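Putative lipoprotein (PDB 3JX8) is of unknown function but, as a putative lipoprotein with adhesin-like domains, probably acts at the cell surface in adhesion or lipid binding. Local coordinates at residues A[21-26]-A[34-39]; A[54-59]-A[80-85]; A[163-166]-A[170-173]. All blocks are in the same frame, centred on the assembly; numbering follows the deposited sequence.

Contact 1. Residues A[21-26]-A[34-39]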
# COMPACT_ATOMS: atom_id res chain seq x y z
N SER A 21 16.72 27.96 13.38
CA SER A 21 16.67 27.36 14.72
C SER A 21 16.78 25.86 14.58
O SER A 21 16.66 25.30 13.49
CB SER A 21 15.31 27.58 15.38
OG SER A 21 14.94 28.93 15.32
N ASP A 22 16.92 25.21 15.73
CA ASP A 22 16.87 23.77 15.80
C ASP A 22 15.55 23.24 15.29
O ASP A 22 14.54 23.93 15.31
CB ASP A 22 17.07 23.27 17.23
CG ASP A 22 17.42 21.78 17.28
OD1 ASP A 22 18.17 21.30 16.41
OD2 ASP A 22 16.95 21.09 18.19
N TYR A 23 15.59 22.00 14.84
CA TYR A 23 14.42 21.32 14.35
C TYR A 23 14.57 19.87 14.70
O TYR A 23 15.67 19.38 14.82
CB TYR A 23 14.30 21.51 12.82
CG TYR A 23 15.49 21.02 12.00
CD1 TYR A 23 15.56 19.71 11.55
CD2 TYR A 23 16.54 21.89 11.66
CE1 TYR A 23 16.64 19.26 10.79
CE2 TYR A 23 17.62 21.45 10.87
CZ TYR A 23 17.66 20.14 10.44
OH TYR A 23 18.72 19.70 9.68
N ASP A 24 13.45 19.20 14.88
CA ASP A 24 13.45 17.77 15.14
C ASP A 24 12.72 17.02 14.05
O ASP A 24 12.53 15.82 14.14
CB ASP A 24 12.83 17.48 16.51
CG ASP A 24 11.37 17.87 16.61
OD1 ASP A 24 10.74 18.29 15.60
OD2 ASP A 24 10.82 17.75 17.73
N GLU A 25 12.33 17.73 13.01
CA GLU A 25 11.56 17.14 11.92
C GLU A 25 11.93 17.82 10.60
O GLU A 25 12.23 19.02 10.58
CB GLU A 25 10.10 17.28 12.28
CG GLU A 25 9.15 16.75 11.28
CD GLU A 25 7.70 16.89 11.73
OE1 GLU A 25 7.44 16.76 12.98
OE2 GLU A 25 6.84 17.12 10.82
N ILE A 26 11.94 17.04 9.51
CA ILE A 26 12.28 17.51 8.15
C ILE A 26 11.18 17.16 7.18
O ILE A 26 10.78 16.00 7.09
CB ILE A 26 13.59 16.90 7.62
CG1 ILE A 26 14.81 17.34 8.46
CG2 ILE A 26 13.80 17.28 6.14
CD1 ILE A 26 16.13 16.55 8.11
N PHE A 34 20.85 15.47 -0.19
CA PHE A 34 20.69 16.08 1.10
C PHE A 34 21.51 15.26 2.06
O PHE A 34 21.27 14.09 2.24
CB PHE A 34 19.20 16.04 1.45
CG PHE A 34 18.77 16.88 2.65
CD1 PHE A 34 19.56 17.00 3.80
CD2 PHE A 34 17.51 17.45 2.66
CE1 PHE A 34 19.10 17.72 4.89
CE2 PHE A 34 17.07 18.20 3.74
CZ PHE A 34 17.85 18.34 4.85
N GLU A 35 22.51 15.88 2.68
CA GLU A 35 23.29 15.26 3.75
C GLU A 35 22.89 15.82 5.10
O GLU A 35 22.97 17.03 5.32
CB GLU A 35 24.77 15.57 3.59
CG GLU A 35 25.40 14.94 2.42
CD GLU A 35 26.86 15.35 2.28
OE1 GLU A 35 27.40 16.07 3.19
OE2 GLU A 35 27.47 14.95 1.27
N TYR A 36 22.50 14.93 6.01
CA TYR A 36 22.05 15.33 7.34
C TYR A 36 22.86 14.59 8.38
O TYR A 36 23.32 13.46 8.14
CB TYR A 36 20.54 15.05 7.53
CG TYR A 36 20.09 15.26 8.97
CD1 TYR A 36 19.74 16.52 9.43
CD2 TYR A 36 20.08 14.21 9.88
CE1 TYR A 36 19.39 16.72 10.75
CE2 TYR A 36 19.74 14.41 11.19
CZ TYR A 36 19.39 15.67 11.62
OH TYR A 36 19.06 15.87 12.95
N GLU A 37 23.05 15.23 9.52
CA GLU A 37 23.60 14.57 10.71
C GLU A 37 22.94 15.13 11.96
O GLU A 37 22.54 16.28 12.01
CB GLU A 37 25.12 14.77 10.85
CG GLU A 37 25.98 14.32 9.65
CD GLU A 37 25.95 12.80 9.34
OE1 GLU A 37 25.57 11.98 10.21
OE2 GLU A 37 26.34 12.42 8.21
N GLN A 38 22.84 14.29 12.98
CA GLN A 38 22.49 14.78 14.30
C GLN A 38 23.79 15.33 14.88
O GLN A 38 24.85 14.75 14.66
CB GLN A 38 21.93 13.66 15.17
CG GLN A 38 20.55 13.17 14.69
CD GLN A 38 19.91 12.17 15.63
OE1 GLN A 38 18.69 11.95 15.58
NE2 GLN A 38 20.72 11.56 16.51
N SER A 39 23.70 16.45 15.59
CA SER A 39 24.88 17.11 16.17
C SER A 39 24.50 18.05 17.30
O SER A 39 23.44 18.66 17.28
CB SER A 39 25.64 17.88 15.08
OG SER A 39 26.57 18.83 15.58
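The side chains of Tyr23 and Tyr36 run alongside each other from opposing ends, and the phenol oxygen of Tyr23 arrives at the edge of the Tyr36 ring, in its plane. Tyr23 OH lies 3.2 Å from Tyr36 CE1 and is almost as near to CD1, so a polar atom meets the slightly positive ring C-H rim. Behind the oxygen, Tyr23 CE1 packs 3.7 Å from Tyr36 CE1. Ile26 fills the next place: its CD1 is 3.8 Å from Tyr36 CD1 and 4.1 Å from Phe34 CZ, so one methyl bridges the two aromatic residues. The outstretched end of Ile26 (chi2 170°) carries CD1 across to them, while CG2 lies 4.2 Å from Phe34 CE2. The second shell fixes the polar ends. Tyr23 OH is hydrogen-bonded to Ser93 OG and Tyr36 OH to Ser95 OG, so both buried tyrosines have their hydroxyls satisfied by serines of the same strand, 89-95. Phe34 meets the ring of Phe28 edge-to-face. The contact thus lies between two layers of strands: Ile26 belongs to strand 25-29, flanked by strands 65-70 and 100-104, whereas Phe34 and Tyr36 lie on strand 33-38, between strands 89-95 and 108-111.

Contact 2. Residues A[54-59]-A[80-85]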
# COMPACT_ATOMS: atom_id res chain seq x y z
N PHE A 54 16.45 29.61 -6.33
CA PHE A 54 16.13 29.99 -4.94
C PHE A 54 14.80 30.74 -4.83
O PHE A 54 14.10 30.57 -3.87
CB PHE A 54 17.22 30.89 -4.31
CG PHE A 54 18.44 30.14 -3.85
CD1 PHE A 54 18.39 29.34 -2.73
CD2 PHE A 54 19.64 30.26 -4.52
CE1 PHE A 54 19.51 28.65 -2.29
CE2 PHE A 54 20.77 29.56 -4.07
CZ PHE A 54 20.69 28.76 -2.96
N ASP A 55 14.49 31.58 -5.80
CA ASP A 55 13.22 32.30 -5.85
C ASP A 55 12.01 31.38 -5.91
O ASP A 55 10.90 31.84 -5.62
CB ASP A 55 13.16 33.20 -7.09
CG ASP A 55 14.14 34.37 -7.03
OD1 ASP A 55 14.51 34.76 -5.89
OD2 ASP A 55 14.57 34.88 -8.11
N TYR A 56 12.21 30.12 -6.29
CA TYR A 56 11.14 29.14 -6.42
C TYR A 56 11.10 28.11 -5.31
O TYR A 56 10.32 27.18 -5.37
CB TYR A 56 11.27 28.44 -7.77
CG TYR A 56 11.13 29.39 -8.91
CD1 TYR A 56 12.24 30.05 -9.42
CD2 TYR A 56 9.88 29.67 -9.48
CE1 TYR A 56 12.13 30.95 -10.47
CE2 TYR A 56 9.77 30.57 -10.52
CZ TYR A 56 10.92 31.19 -11.01
OH TYR A 56 10.86 32.08 -12.04
N LEU A 57 11.93 28.28 -4.29
CA LEU A 57 12.16 27.26 -3.28
C LEU A 57 11.83 27.82 -1.89
O LEU A 57 12.13 28.97 -1.61
CB LEU A 57 13.65 26.87 -3.35
CG LEU A 57 14.19 25.58 -2.78
CD1 LEU A 57 13.53 24.39 -3.51
CD2 LEU A 57 15.75 25.54 -2.89
N VAL A 58 11.18 27.04 -1.05
CA VAL A 58 11.02 27.38 0.37
C VAL A 58 12.13 26.67 1.10
O VAL A 58 12.38 25.49 0.82
CB VAL A 58 9.66 26.90 0.92
CG1 VAL A 58 9.60 27.07 2.45
CG2 VAL A 58 8.51 27.61 0.18
N THR A 59 12.85 27.39 1.96
CA THR A 59 13.94 26.82 2.77
C THR A 59 13.94 27.50 4.13
O THR A 59 14.49 28.58 4.27
CB THR A 59 15.31 27.06 2.14
OG1 THR A 59 15.52 28.47 2.00
CG2 THR A 59 15.46 26.40 0.79
N ASN A 80 -0.78 23.22 -7.21
CA ASN A 80 0.42 22.64 -7.78
C ASN A 80 1.63 23.49 -7.49
O ASN A 80 1.52 24.65 -7.14
CB ASN A 80 0.32 22.47 -9.30
CG ASN A 80 -0.63 23.43 -9.93
OD1 ASN A 80 -1.60 23.00 -10.58
ND2 ASN A 80 -0.45 24.75 -9.67
N SER A 81 2.80 22.89 -7.66
CA SER A 81 4.05 23.56 -7.36
C SER A 81 4.94 23.53 -8.58
O SER A 81 4.60 22.90 -9.59
CB SER A 81 4.69 22.91 -6.15
OG SER A 81 4.84 21.55 -6.39
N TYR A 82 6.04 24.30 -8.53
CA TYR A 82 6.97 24.39 -9.65
C TYR A 82 7.75 23.10 -9.83
O TYR A 82 8.08 22.41 -8.88
CB TYR A 82 7.97 25.52 -9.47
CG TYR A 82 7.34 26.87 -9.47
CD1 TYR A 82 7.02 27.50 -10.66
CD2 TYR A 82 7.03 27.50 -8.28
CE1 TYR A 82 6.41 28.73 -10.67
CE2 TYR A 82 6.43 28.75 -8.27
CZ TYR A 82 6.13 29.36 -9.47
OH TYR A 82 5.53 30.59 -9.50
N ASP A 83 8.06 22.82 -11.08
CA ASP A 83 8.88 21.70 -11.49
C ASP A 83 10.30 22.25 -11.78
O ASP A 83 10.58 22.81 -12.84
CB ASP A 83 8.24 21.13 -12.75
CG ASP A 83 9.05 20.04 -13.40
OD1 ASP A 83 10.00 19.48 -12.79
OD2 ASP A 83 8.68 19.73 -14.55
N LEU A 84 11.18 22.11 -10.80
CA LEU A 84 12.49 22.72 -10.88
C LEU A 84 13.45 21.72 -11.53
O LEU A 84 13.43 20.54 -11.21
CB LEU A 84 12.97 23.11 -9.49
CG LEU A 84 12.01 24.00 -8.67
CD1 LEU A 84 12.61 24.39 -7.34
CD2 LEU A 84 11.59 25.22 -9.41
N ARG A 85 14.27 22.19 -12.47
CA ARG A 85 15.28 21.35 -13.09
C ARG A 85 16.66 21.95 -12.82
O ARG A 85 17.19 22.67 -13.67
CB ARG A 85 15.04 21.24 -14.60
CG ARG A 85 13.66 20.77 -14.99
CD ARG A 85 13.34 19.41 -14.49
NE ARG A 85 12.00 19.02 -14.93
CZ ARG A 85 11.68 18.57 -16.15
NH1 ARG A 85 12.59 18.40 -17.10
NH2 ARG A 85 10.42 18.26 -16.43
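Tyr56 and Tyr82 form a T-shaped aromatic pair in which the edge of Tyr56 points into the face of Tyr82. The ring centroids are 4.8 Å apart and the planes meet at 78°. Tyr56 CD2 stands 3.5 Å above the Tyr82 plane, over the ring centre, and is therefore almost equidistant from all six ring carbons. The two tyrosines lie just before strands 57-62 and 83-85; the latter pairs in parallel with 6-8, whose Ile7 touches both rings.

Aliphatic contacts continue the apolar surface. The two methyls of Leu84 divide the work: CD2 reaches Tyr56 CB at 3.6 Å, and CD1 meets Leu57 CD1 at 3.9 Å.

Polar interactions lie beside this surface. Tyr82 OH is hydrogen-bonded to Lys74 N, which fixes the hydroxyl end of the ring that receives the edge. Within 80-85, Arg85 grips Asp83 side-on: NE reaches Asp83 OD1 at 3.0 Å along a nearly straight bond (170°), and NH2 reaches Asp83 OD2 at 3.0 Å along a more bent one. Arg85 NH1 lies close to Arg6 NH1, a like-charge approach that the carboxylate probably softens. Between the two segments, then, cohesion comes from a ring C-H set over a pi face and from methyl packing, while the charges pair along 80-85 itself.

Contact 3. Residues A[163-166]-A[170-173]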
# COMPACT_ATOMS: atom_id res chain seq x y z
N CYS A 163 9.36 -1.77 9.31
CA CYS A 163 9.38 -1.34 7.90
C CYS A 163 8.10 -1.67 7.18
O CYS A 163 7.68 -2.85 7.18
CB CYS A 163 10.51 -2.03 7.14
SG CYS A 163 12.11 -1.82 7.87
N SER A 164 7.52 -0.66 6.54
CA SER A 164 6.34 -0.81 5.71
C SER A 164 6.61 -0.22 4.33
O SER A 164 7.01 0.94 4.20
CB SER A 164 5.17 -0.09 6.32
OG SER A 164 5.00 -0.54 7.64
N LEU A 165 6.35 -1.03 3.32
CA LEU A 165 6.61 -0.72 1.93
C LEU A 165 5.30 -0.83 1.17
O LEU A 165 4.66 -1.90 1.19
CB LEU A 165 7.63 -1.73 1.40
CG LEU A 165 7.92 -1.81 -0.10
CD1 LEU A 165 8.15 -0.45 -0.71
CD2 LEU A 165 9.16 -2.72 -0.27
N ALA A 166 4.85 0.26 0.55
CA ALA A 166 3.72 0.21 -0.39
C ALA A 166 4.33 0.37 -1.77
O ALA A 166 5.27 1.16 -1.97
CB ALA A 166 2.67 1.33 -0.12
N GLU A 170 11.95 -0.89 -2.59
CA GLU A 170 12.83 -1.75 -1.84
C GLU A 170 13.33 -1.13 -0.51
O GLU A 170 13.79 0.02 -0.49
CB GLU A 170 14.01 -2.08 -2.71
CG GLU A 170 14.95 -3.06 -2.06
CD GLU A 170 16.21 -3.29 -2.86
OE1 GLU A 170 16.07 -3.91 -3.93
OE2 GLU A 170 17.31 -2.89 -2.37
N ILE A 171 13.23 -1.89 0.57
CA ILE A 171 13.81 -1.53 1.84
C ILE A 171 14.81 -2.61 2.16
O ILE A 171 14.47 -3.81 2.05
CB ILE A 171 12.79 -1.42 2.96
CG1 ILE A 171 11.72 -0.39 2.59
CG2 ILE A 171 13.49 -1.04 4.30
CD1 ILE A 171 10.61 -0.25 3.61
N GLU A 172 16.02 -2.20 2.55
CA GLU A 172 17.09 -3.10 2.94
C GLU A 172 17.69 -2.68 4.28
O GLU A 172 18.02 -1.50 4.48
CB GLU A 172 18.18 -3.14 1.87
CG GLU A 172 19.34 -4.04 2.26
CD GLU A 172 20.33 -4.30 1.11
OE1 GLU A 172 20.26 -3.64 0.06
OE2 GLU A 172 21.20 -5.19 1.26
N VAL A 173 17.85 -3.65 5.18
CA VAL A 173 18.30 -3.39 6.54
C VAL A 173 19.32 -4.42 6.95
O VAL A 173 19.17 -5.62 6.66
CB VAL A 173 17.13 -3.32 7.58
CG1 VAL A 173 16.25 -2.13 7.26
CG2 VAL A 173 16.31 -4.62 7.67
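Cys163 O accepts a hydrogen bond from Asn183 ND2, and the backbone of Cys163 is also bonded to Ser181 and Asn183 on the neighbouring strand of the same sheet, 180-185, while its sulfur packs inward on Ile171 and Val173. This is part of one coil of a parallel beta-helix, in keeping with the pectate lyase-like clan of the adhesin head domain. Strand 160-166 belongs to one face of the solenoid and strand 170-174 to another; only three residues separate them, and the chain returns with the short segments at 160° to each other. Their axes are 7.9 Å apart, a spacing bridged by side chains directed into the core. Cys163, Leu165, Ile171 and Val173 all point toward the opposing segment, whereas Ser164, Glu170 and Glu172 point away from it.

Ile171 is the central wedge. With CG1 beside the backbone N (chi1 -57°) and the chain extended beyond it, CD1 reaches the opposite strand and settles among three successive residues: it is 4.0 Å from Cys163 CB, 3.8 Å from Ser164 O and 4.0 Å from Leu165 CB. The other branch, CG2, turns to the sulfur, 3.9 Å from Cys163 SG. That same SG lies 4.2 Å from Val173 CG1, so the sulfur rests against the two beta-branched residues from one side.

Adjacent coils cover the layer. Met145 of strand 140-146 touches Leu165 and Ile171, and Phe182 of strand 180-185 touches Cys163 and Val173, continuing the hydrophobic filling along the solenoid. Ala166, near the turn, packs on Ala185 of the second subunit. At this turn end of the core, Leu165 uses a methyl against the returning backbone: its CD2 stands 4.1 Å from Glu170 N.

Overall arrangement
The contacts follow one another along the chain without interleaving. Contacts 1 and 2 occupy the N-terminal part of the fold, their centres 21 Å apart and nearest atoms about 9 Å apart. Contact 3 lies farther along the solenoid, its centre 23 Å from that of contact 1 and 29 Å from that of contact 2. The sheet running from strand 57-62 to 235-241 links all three. Contacts 1 and 3 tie it to the facing strands, 33-38 and 170-174, with largely aromatic side chains in contact 1 and aliphatic ones with a cysteine in contact 3. Contact 2 instead joins strand 57-62, at one edge of the sheet, to short strand 83-85, at the N-terminal end of the solenoid.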